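Concanavalin A-like lectin protein kinase family protein (Theobroma cacao, PDB 6CTH) is a plant lectin-type protein kinase, probably receptor-like, that probably transfers phosphate from ATP to proteins, its kinase domain here holding an oxindole inhibitor and magnesium. Local coordinates at residues R3-L7 with N8-K12; L126-L129 with H130-D134; Y183-P186 with E187-S190; M252-P256 with K257-C261. All coordinates share one frame; numbering follows the deposited sequence.

Interaction 1 (R3-L7 with N8-K12); sequences RKFSL and NELAK
Arg3 and Glu9 reach for each other from opposite directions, and a salt bridge joins NH2 of Arg3 to OE1 of Glu9 at 2.7 Å. The oxygen sits at the edge of the guanidinium, near its plane, but the carboxylate is turned 64° against it and the N-H points poorly, which makes the hydrogen bond within the bridge weak. Beneath the guanidinium lies Phe5: its CZ stands over the centre of the Arg3 group, so the flat cation rests on an aromatic surface. The other carboxylate oxygen, Glu9 OE2, meets Ser6 OG at 3.3 Å through its anti lone pair. Ser6 is the N-cap of the helix, and OG, placed between the backbone N and the carbonyl carbon (chi1 76°), also accepts from Glu9 N at 3.2 Å. With the glutamate side chain returning to the serine, a small hydroxyl and a longer acid suit the two positions of this cap. Leu10 crosses Phe5 at about a right angle, its CD2 3.5 Å from Phe5 CD2. Strand 3-4 lies beside strand 77-83, at the outer end of the six-stranded sheet, while Phe5 and Leu10 pack onto Val90 of strand 86-92, seating helix 7-14 against the sheet.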
loop_
_atom_site.group_PDB
_atom_site.type_symbol
_atom_site.label_atom_id
_atom_site.label_comp_id
_atom_site.label_asym_id
_atom_site.label_seq_id
_atom_site.Cartn_x
_atom_site.Cartn_y
_atom_site.Cartn_z
ATOM N N ARG A 3 5.384 -11.004 -21.014
ATOM C CA ARG A 3 5.633 -10.854 -22.446
ATOM C C ARG A 3 5.368 -9.440 -23.035
ATOM O O ARG A 3 4.695 -8.587 -22.424
ATOM C CB ARG A 3 4.707 -11.808 -23.182
ATOM C CG ARG A 3 3.311 -11.239 -23.343
ATOM C CD ARG A 3 2.284 -12.271 -23.711
ATOM N NE ARG A 3 1.415 -11.785 -24.785
ATOM C CZ ARG A 3 0.120 -12.081 -24.918
ATOM N NH1 ARG A 3 -0.517 -12.873 -24.038
ATOM N NH2 ARG A 3 -0.541 -11.614 -25.946
ATOM N N LYS A 4 5.826 -9.252 -24.271
ATOM C CA LYS A 4 5.691 -7.996 -24.980
ATOM C C LYS A 4 4.336 -7.967 -25.667
ATOM O O LYS A 4 4.005 -8.837 -26.456
ATOM C CB LYS A 4 6.813 -7.842 -25.992
ATOM C CG LYS A 4 6.933 -6.484 -26.666
ATOM C CD LYS A 4 7.799 -6.575 -27.922
ATOM C CE LYS A 4 8.741 -5.388 -28.089
ATOM N NZ LYS A 4 7.996 -4.114 -28.319
ATOM N N PHE A 5 3.546 -6.945 -25.357
ATOM C CA PHE A 5 2.276 -6.711 -26.052
ATOM C C PHE A 5 2.459 -5.612 -27.107
ATOM O O PHE A 5 3.220 -4.643 -26.910
ATOM C CB PHE A 5 1.175 -6.282 -25.082
ATOM C CG PHE A 5 0.652 -7.381 -24.172
ATOM C CD1 PHE A 5 1.432 -7.924 -23.168
ATOM C CD2 PHE A 5 -0.643 -7.865 -24.328
ATOM C CE1 PHE A 5 0.923 -8.918 -22.340
ATOM C CE2 PHE A 5 -1.155 -8.837 -23.479
ATOM C CZ PHE A 5 -0.383 -9.352 -22.492
ATOM N N SER A 6 1.767 -5.779 -28.230
ATOM C CA SER A 6 1.655 -4.719 -29.211
ATOM C C SER A 6 0.535 -3.754 -28.795
ATOM O O SER A 6 -0.414 -4.126 -28.124
ATOM C CB SER A 6 1.399 -5.266 -30.624
ATOM O OG SER A 6 0.058 -5.705 -30.796
ATOM N N LEU A 7 0.689 -2.511 -29.206
ATOM C CA LEU A 7 -0.365 -1.500 -29.090
ATOM C C LEU A 7 -1.693 -1.986 -29.653
ATOM O O LEU A 7 -2.715 -1.841 -29.022
ATOM C CB LEU A 7 0.086 -0.246 -29.811
ATOM C CG LEU A 7 -0.536 1.087 -29.446
ATOM C CD1 LEU A 7 0.583 2.125 -29.398
ATOM C CD2 LEU A 7 -1.634 1.484 -30.427
ATOM N N ASN A 8 -1.678 -2.571 -30.850
ATOM C CA ASN A 8 -2.923 -3.051 -31.474
ATOM C C ASN A 8 -3.684 -4.067 -30.642
ATOM O O ASN A 8 -4.902 -4.003 -30.574
ATOM C CB ASN A 8 -2.649 -3.711 -32.831
ATOM C CG ASN A 8 -2.242 -2.719 -33.885
ATOM O OD1 ASN A 8 -1.889 -1.576 -33.583
ATOM N ND2 ASN A 8 -2.280 -3.151 -35.130
ATOM N N GLU A 9 -2.988 -5.027 -30.019
ATOM C CA GLU A 9 -3.744 -6.037 -29.273
ATOM C C GLU A 9 -4.320 -5.471 -27.983
ATOM O O GLU A 9 -5.395 -5.925 -27.557
ATOM C CB GLU A 9 -2.954 -7.295 -29.003
ATOM C CG GLU A 9 -1.841 -7.199 -27.991
ATOM C CD GLU A 9 -0.937 -8.415 -28.106
ATOM O OE1 GLU A 9 -1.003 -9.290 -27.245
ATOM O OE2 GLU A 9 -0.277 -8.532 -29.171
ATOM N N LEU A 10 -3.590 -4.532 -27.370
ATOM C CA LEU A 10 -4.056 -3.839 -26.157
ATOM C C LEU A 10 -5.241 -2.935 -26.453
ATOM O O LEU A 10 -6.218 -2.939 -25.696
ATOM C CB LEU A 10 -2.925 -3.039 -25.463
ATOM C CG LEU A 10 -1.848 -3.946 -24.832
ATOM C CD1 LEU A 10 -0.769 -3.169 -24.044
ATOM C CD2 LEU A 10 -2.530 -4.955 -23.911
ATOM N N ALA A 11 -5.149 -2.188 -27.551
ATOM C CA ALA A 11 -6.338 -1.462 -28.126
ATOM C C ALA A 11 -7.529 -2.397 -28.318
ATOM O O ALA A 11 -8.635 -2.109 -27.888
ATOM C CB ALA A 11 -5.977 -0.810 -29.444
ATOM N N LYS A 12 -7.302 -3.554 -28.943
ATOM C CA LYS A 12 -8.393 -4.465 -29.199
ATOM C C LYS A 12 -9.046 -4.982 -27.929
ATOM O O LYS A 12 -10.264 -4.963 -27.782
ATOM C CB LYS A 12 -7.903 -5.645 -30.056
ATOM C CG LYS A 12 -8.837 -6.085 -31.164
ATOM C CD LYS A 12 -8.248 -7.343 -31.847
ATOM C CE LYS A 12 -8.683 -7.542 -33.283
ATOM N NZ LYS A 12 -8.537 -6.309 -34.130
#

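Interaction 2 (L126-L129 with H130-D134); sequences LLYL and HEEGD
The carbonyl oxygen of Leu126 takes the N-H of His130 at 2.8 Å, a fairly straight bond (158°) of the ordinary helical kind. The same two residues meet again through their side chains: CD1 of Leu126 lies over one face of the imidazole, 3.7 Å from the ring centroid, a CH-pi contact. With CG of His130 anti to its carbonyl carbon (chi1 -73°), the ring folds back along the helix to lay one face against the leucine, while its NE2 is held by Asp199 of helix 196-212. A flat ring that is greasy on its face and polar at its rim suits this buried place. All this occurs at the C-terminal end of helix 112-132, the long helix of the kinase C-lobe that leads toward the catalytic loop, and here the coil widens into a pi-type turn. Glu132 N still bonds Tyr128 O at 3.1 Å, but from above the carbonyl plane. Beyond it a water bridges the chain, hydrogen-bonded to Leu129 O at 2.6 Å and accepting from Gly133 N at 2.8 Å. The Glu132 carboxylate stands nearly perpendicular to the Tyr128 ring (86°), with OE1 at the ring's edge, 3.5 Å from CD1; the tyrosine's own hydroxyl bonds Arg70 N.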
loop_
_atom_site.group_PDB
_atom_site.type_symbol
_atom_site.label_atom_id
_atom_site.label_comp_id
_atom_site.label_asym_id
_atom_site.label_seq_id
_atom_site.Cartn_x
_atom_site.Cartn_y
_atom_site.Cartn_z
ATOM N N LEU A 126 6.887 -6.393 2.620
ATOM C CA LEU A 126 7.923 -5.456 2.990
ATOM C C LEU A 126 9.211 -6.162 3.408
ATOM O O LEU A 126 10.290 -5.701 3.117
ATOM C CB LEU A 126 7.423 -4.531 4.087
ATOM C CG LEU A 126 8.080 -3.166 4.158
ATOM C CD1 LEU A 126 8.293 -2.579 2.779
ATOM C CD2 LEU A 126 7.258 -2.222 5.021
ATOM N N LEU A 127 9.073 -7.261 4.128
ATOM C CA LEU A 127 10.259 -8.033 4.550
ATOM C C LEU A 127 11.013 -8.502 3.312
ATOM O O LEU A 127 12.233 -8.418 3.235
ATOM C CB LEU A 127 9.863 -9.218 5.402
ATOM C CG LEU A 127 10.993 -10.098 5.905
ATOM C CD1 LEU A 127 11.934 -9.339 6.802
ATOM C CD2 LEU A 127 10.446 -11.333 6.641
ATOM N N TYR A 128 10.258 -9.004 2.363
ATOM C CA TYR A 128 10.849 -9.468 1.088
ATOM C C TYR A 128 11.558 -8.321 0.364
ATOM O O TYR A 128 12.715 -8.426 -0.092
ATOM C CB TYR A 128 9.801 -10.131 0.249
ATOM C CG TYR A 128 10.260 -10.511 -1.166
ATOM C CD1 TYR A 128 10.977 -11.661 -1.373
ATOM C CD2 TYR A 128 9.941 -9.739 -2.284
ATOM C CE1 TYR A 128 11.406 -12.031 -2.652
ATOM C CE2 TYR A 128 10.350 -10.095 -3.558
ATOM C CZ TYR A 128 11.067 -11.259 -3.748
ATOM O OH TYR A 128 11.458 -11.565 -5.023
ATOM N N LEU A 129 10.883 -7.165 0.277
ATOM C CA LEU A 129 11.487 -6.023 -0.337
ATOM C C LEU A 129 12.755 -5.560 0.353
ATOM O O LEU A 129 13.770 -5.297 -0.310
ATOM C CB LEU A 129 10.469 -4.834 -0.441
ATOM C CG LEU A 129 9.253 -5.007 -1.353
ATOM C CD1 LEU A 129 8.356 -3.783 -1.266
ATOM C CD2 LEU A 129 9.658 -5.308 -2.785
ATOM N N HIS A 130 12.721 -5.440 1.659
ATOM C CA HIS A 130 13.835 -4.830 2.390
ATOM C C HIS A 130 15.014 -5.766 2.563
ATOM O O HIS A 130 16.152 -5.277 2.611
ATOM C CB HIS A 130 13.402 -4.320 3.764
ATOM C CG HIS A 130 12.553 -3.081 3.694
ATOM N ND1 HIS A 130 11.976 -2.504 4.823
ATOM C CD2 HIS A 130 12.155 -2.352 2.631
ATOM C CE1 HIS A 130 11.290 -1.438 4.439
ATOM N NE2 HIS A 130 11.371 -1.313 3.121
ATOM N N GLU A 131 14.755 -7.066 2.655
ATOM C CA GLU A 131 15.792 -7.977 3.170
ATOM C C GLU A 131 16.063 -9.219 2.338
ATOM O O GLU A 131 17.071 -9.865 2.647
ATOM C CB GLU A 131 15.392 -8.454 4.554
ATOM C CG GLU A 131 15.228 -7.351 5.599
ATOM C CD GLU A 131 16.470 -6.476 5.786
ATOM O OE1 GLU A 131 17.616 -6.974 5.526
ATOM O OE2 GLU A 131 16.318 -5.264 6.178
ATOM N N GLU A 132 15.183 -9.597 1.426
ATOM C CA GLU A 132 15.298 -10.932 0.791
ATOM C C GLU A 132 15.826 -10.955 -0.613
ATOM O O GLU A 132 16.169 -12.061 -1.096
ATOM C CB GLU A 132 13.962 -11.646 0.830
ATOM C CG GLU A 132 13.456 -11.922 2.239
ATOM C CD GLU A 132 12.149 -12.660 2.254
ATOM O OE1 GLU A 132 11.932 -13.540 1.415
ATOM O OE2 GLU A 132 11.380 -12.452 3.191
ATOM N N GLY A 133 15.956 -9.798 -1.266
ATOM C CA GLY A 133 16.493 -9.713 -2.632
ATOM C C GLY A 133 17.978 -9.487 -2.710
ATOM O O GLY A 133 18.610 -9.120 -1.706
ATOM N N ASP A 134 18.498 -9.599 -3.927
ATOM C CA ASP A 134 19.892 -9.254 -4.233
ATOM C C ASP A 134 20.227 -7.808 -3.799
ATOM O O ASP A 134 21.299 -7.542 -3.255
ATOM C CB ASP A 134 20.194 -9.450 -5.746
ATOM C CG ASP A 134 20.222 -10.928 -6.203
ATOM O OD1 ASP A 134 20.659 -11.784 -5.403
ATOM O OD2 ASP A 134 19.856 -11.181 -7.395
HETATM O O HOH W 1 15.269 -7.112 -1.363
#

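Interaction 3 (Y183-P186 with E187-S190); sequences YMAP and ECLS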
loop_
_atom_site.group_PDB
_atom_site.type_symbol
_atom_site.label_atom_id
_atom_site.label_comp_id
_atom_site.label_asym_id
_atom_site.label_seq_id
_atom_site.Cartn_x
_atom_site.Cartn_y
_atom_site.Cartn_z
ATOM N N TYR A 183 1.300 9.706 4.166
ATOM C CA TYR A 183 2.104 8.475 4.333
ATOM C C TYR A 183 3.587 8.713 4.377
ATOM O O TYR A 183 4.372 7.703 4.408
ATOM C CB TYR A 183 1.818 7.491 3.173
ATOM C CG TYR A 183 0.377 7.279 3.112
ATOM C CD1 TYR A 183 -0.240 6.306 3.868
ATOM C CD2 TYR A 183 -0.428 8.169 2.380
ATOM C CE1 TYR A 183 -1.618 6.186 3.870
ATOM C CE2 TYR A 183 -1.794 8.048 2.399
ATOM C CZ TYR A 183 -2.384 7.060 3.127
ATOM O OH TYR A 183 -3.744 7.021 3.122
ATOM N N MET A 184 4.007 9.973 4.394
ATOM C CA MET A 184 5.407 10.306 4.314
ATOM C C MET A 184 5.977 10.656 5.664
ATOM O O MET A 184 5.429 11.522 6.394
ATOM C CB MET A 184 5.625 11.422 3.308
ATOM C CG MET A 184 5.434 10.998 1.862
ATOM S SD MET A 184 5.417 12.410 0.734
ATOM C CE MET A 184 7.142 12.766 0.532
ATOM N N ALA A 185 7.050 9.965 6.050
ATOM C CA ALA A 185 7.716 10.228 7.313
ATOM C C ALA A 185 8.258 11.651 7.391
ATOM O O ALA A 185 8.650 12.218 6.367
ATOM C CB ALA A 185 8.887 9.233 7.505
ATOM N N PRO A 186 8.314 12.228 8.606
ATOM C CA PRO A 186 8.753 13.635 8.661
ATOM C C PRO A 186 10.132 13.951 8.091
ATOM O O PRO A 186 10.282 15.012 7.449
ATOM C CB PRO A 186 8.675 14.007 10.166
ATOM C CG PRO A 186 8.510 12.746 10.869
ATOM C CD PRO A 186 7.952 11.704 9.927
ATOM N N GLU A 187 11.096 13.047 8.307
ATOM C CA GLU A 187 12.419 13.207 7.756
ATOM C C GLU A 187 12.439 13.222 6.203
ATOM O O GLU A 187 13.369 13.762 5.633
ATOM C CB GLU A 187 13.432 12.207 8.349
ATOM C CG GLU A 187 13.311 10.775 7.819
ATOM C CD GLU A 187 12.253 9.931 8.498
ATOM O OE1 GLU A 187 11.521 10.440 9.431
ATOM O OE2 GLU A 187 12.168 8.721 8.101
ATOM N N CYS A 188 11.426 12.662 5.531
ATOM C CA CYS A 188 11.320 12.824 4.064
ATOM C C CYS A 188 11.293 14.272 3.704
ATOM O O CYS A 188 11.986 14.683 2.765
ATOM C CB CYS A 188 10.036 12.237 3.479
ATOM S SG CYS A 188 9.950 10.436 3.553
ATOM N N LEU A 189 10.464 15.049 4.398
ATOM C CA LEU A 189 10.342 16.448 4.022
ATOM C C LEU A 189 11.501 17.295 4.497
ATOM O O LEU A 189 11.804 18.322 3.867
ATOM C CB LEU A 189 9.070 17.079 4.579
ATOM C CG LEU A 189 7.722 16.558 4.126
ATOM C CD1 LEU A 189 6.677 17.597 4.538
ATOM C CD2 LEU A 189 7.662 16.250 2.621
ATOM N N SER A 190 12.105 16.937 5.624
ATOM C CA SER A 190 13.219 17.725 6.164
ATOM C C SER A 190 14.539 17.444 5.481
ATOM O O SER A 190 15.307 18.377 5.280
ATOM C CB SER A 190 13.369 17.575 7.692
ATOM O OG SER A 190 13.527 16.243 8.114
#
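The Ala-Pro-Glu motif that closes the activation segment of protein kinases is formed here by Ala185, Pro186 and Glu187, where the chain passes from loop into helix 186-191. Glu187 bends its side chain back: CG lies between its backbone N and carbonyl carbon (chi1 76°), and a second bend at chi2 lays the carboxylate against the methyl of Ala185, with OE2 3.4 Å from CB. From there OE2 forms a salt bridge with Arg277, the ion pair familiar from this kinase motif. The small alanine leaves room for the returning acid, and proline, whose ring has no N-H to offer, fits a first turn. Backbone bonds start the coil: Cys188 N gives to Ala185 O at 2.9 Å, from well above the carbonyl plane, and Ser190 N reaches Pro186 O at 3.2 Å, in the carbonyl plane. The flexible end of Met184 reaches Leu189 and Cys188, its CE 4.1 Å from Leu189 CD2 and 4.2 Å from Cys188 CB. The arginine probably stabilises the negative charge of a carboxylate that otherwise lies against a methyl group, and the ion pair ties the end of the activation segment to the loop carrying Arg277.

Interaction 4 (M252-P256 with K257-C261); sequences MAFDP and KQLEC
An N-cap begins helix 256-269 of the kinase C-lobe: Asp255 stands just before the first turn, followed by Pro256. The polar and charged contacts come first. OD1 of Asp255 accepts from Lys257 N at 3.3 Å, a weak capping bond with an N-H angle of only 126°. CG of the aspartate is anti to its backbone N (chi1 -174°), which carries the carboxylate forward beside the opening turn, where the short acid can meet an N-H that has no earlier helical carbonyl to use. Regular helical bonds follow, from Leu259 N to Asp255 O at 2.9 Å and from Glu260 N to Pro256 O at 3.0 Å. Proline suits the first turn because its missing N-H costs no helical bond there. Lys257, on the exposed side, extends away to a cation-pi contact with Phe289.

Stacking of flat groups is the second kind. The carboxylate of Asp255 and the amide of Gln258 lie almost parallel, 19° apart, with OD2 3.6 Å from CD of the glutamine. This is a packing of faces rather than a bond between them; the amide's OE1 instead accepts from Trp112 NE1, at the start of helix 112-132.

The third kind is apolar. The ring of Phe254 meets Leu259 and also touches Trp112, Leu243 and Ala246, a setting that suits a large hydrophobic ring. Leu259 is buried, and its CD2 branch makes the closest approach, coming obliquely to the ring and lying 3.3 Å from Phe254 CE1.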
loop_
_atom_site.group_PDB
_atom_site.type_symbol
_atom_site.label_atom_id
_atom_site.label_comp_id
_atom_site.label_asym_id
_atom_site.label_seq_id
_atom_site.Cartn_x
_atom_site.Cartn_y
_atom_site.Cartn_z
ATOM N N MET A 252 -18.644 -5.214 17.988
ATOM C CA MET A 252 -17.788 -5.939 18.934
ATOM C C MET A 252 -17.118 -7.184 18.346
ATOM O O MET A 252 -16.453 -7.917 19.074
ATOM C CB MET A 252 -18.578 -6.281 20.207
ATOM C CG MET A 252 -19.075 -5.064 21.005
ATOM S SD MET A 252 -17.817 -3.791 21.392
ATOM C CE MET A 252 -18.360 -2.370 20.418
ATOM N N ALA A 253 -17.243 -7.396 17.032
ATOM C CA ALA A 253 -16.654 -8.568 16.354
ATOM C C ALA A 253 -15.203 -8.315 15.961
ATOM O O ALA A 253 -14.878 -8.106 14.792
ATOM C CB ALA A 253 -17.482 -8.952 15.135
ATOM N N PHE A 254 -14.349 -8.295 16.968
ATOM C CA PHE A 254 -12.924 -8.228 16.773
ATOM C C PHE A 254 -12.223 -8.781 18.001
ATOM O O PHE A 254 -12.800 -8.860 19.085
ATOM C CB PHE A 254 -12.475 -6.788 16.466
ATOM C CG PHE A 254 -12.644 -5.821 17.603
ATOM C CD1 PHE A 254 -11.659 -5.677 18.570
ATOM C CD2 PHE A 254 -13.777 -5.010 17.679
ATOM C CE1 PHE A 254 -11.809 -4.783 19.627
ATOM C CE2 PHE A 254 -13.921 -4.108 18.716
ATOM C CZ PHE A 254 -12.940 -3.995 19.695
ATOM N N ASP A 255 -10.960 -9.145 17.811
ATOM C CA ASP A 255 -10.116 -9.709 18.849
ATOM C C ASP A 255 -9.346 -8.561 19.558
ATOM O O ASP A 255 -8.487 -7.931 18.964
ATOM C CB ASP A 255 -9.171 -10.710 18.178
ATOM C CG ASP A 255 -8.333 -11.480 19.147
ATOM O OD1 ASP A 255 -8.001 -10.955 20.210
ATOM O OD2 ASP A 255 -7.966 -12.612 18.797
ATOM N N PRO A 256 -9.645 -8.285 20.844
ATOM C CA PRO A 256 -9.003 -7.148 21.539
ATOM C C PRO A 256 -7.482 -7.179 21.691
ATOM O O PRO A 256 -6.831 -6.144 21.717
ATOM C CB PRO A 256 -9.642 -7.184 22.958
ATOM C CG PRO A 256 -10.871 -8.026 22.829
ATOM C CD PRO A 256 -10.563 -9.020 21.740
ATOM N N LYS A 257 -6.962 -8.362 21.905
ATOM C CA LYS A 257 -5.534 -8.593 22.023
ATOM C C LYS A 257 -4.805 -8.249 20.685
ATOM O O LYS A 257 -3.741 -7.634 20.688
ATOM C CB LYS A 257 -5.351 -10.053 22.375
ATOM C CG LYS A 257 -3.948 -10.487 22.667
ATOM C CD LYS A 257 -3.894 -12.018 22.771
ATOM C CE LYS A 257 -2.463 -12.519 22.755
ATOM N NZ LYS A 257 -1.670 -11.859 23.841
ATOM N N GLN A 258 -5.404 -8.656 19.571
ATOM C CA GLN A 258 -4.863 -8.374 18.224
ATOM C C GLN A 258 -5.052 -6.916 17.889
ATOM O O GLN A 258 -4.203 -6.313 17.253
ATOM C CB GLN A 258 -5.508 -9.268 17.153
ATOM C CG GLN A 258 -5.078 -10.730 17.215
ATOM C CD GLN A 258 -5.740 -11.614 16.173
ATOM O OE1 GLN A 258 -6.687 -11.230 15.497
ATOM N NE2 GLN A 258 -5.239 -12.820 16.047
ATOM N N LEU A 259 -6.143 -6.304 18.354
ATOM C CA LEU A 259 -6.356 -4.890 18.082
ATOM C C LEU A 259 -5.311 -4.063 18.786
ATOM O O LEU A 259 -4.755 -3.147 18.202
ATOM C CB LEU A 259 -7.753 -4.407 18.518
ATOM C CG LEU A 259 -7.976 -2.898 18.447
ATOM C CD1 LEU A 259 -7.840 -2.319 17.040
ATOM C CD2 LEU A 259 -9.357 -2.601 19.011
ATOM N N GLU A 260 -5.062 -4.376 20.062
ATOM C CA GLU A 260 -4.044 -3.695 20.809
ATOM C C GLU A 260 -2.709 -3.812 20.115
ATOM O O GLU A 260 -1.951 -2.847 20.014
ATOM C CB GLU A 260 -3.918 -4.309 22.228
ATOM C CG GLU A 260 -2.885 -3.638 23.105
ATOM C CD GLU A 260 -2.888 -4.213 24.524
ATOM O OE1 GLU A 260 -2.664 -5.427 24.661
ATOM O OE2 GLU A 260 -3.181 -3.440 25.441
ATOM N N CYS A 261 -2.419 -5.023 19.672
ATOM C CA CYS A 261 -1.137 -5.303 19.064
ATOM C C CYS A 261 -0.979 -4.505 17.785
ATOM O O CYS A 261 0.063 -3.903 17.566
ATOM C CB CYS A 261 -1.021 -6.775 18.781
ATOM S SG CYS A 261 0.637 -7.204 18.229
#

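How the interactions relate
The four contacts follow one another along the chain without overlapping, and none touches another. Interaction 1 stands apart on the N-lobe sheet, its centre about 47 Å from that of interaction 4, on the other side of the chain's centre. Interactions 2, 3 and 4 share the largely helical C-lobe, with centres 22 to 30 Å apart. Helix 112-132 links two of them: interaction 2 forms its C-terminal end, while Trp112 and Tyr116 near its start meet interaction 4. Helix 196-212 serves interactions 2 and 3, through Asp199 and Tyr201. Three of the contacts begin helices and one ends a helix, so together they mark helix boundaries in both lobes of the kinase.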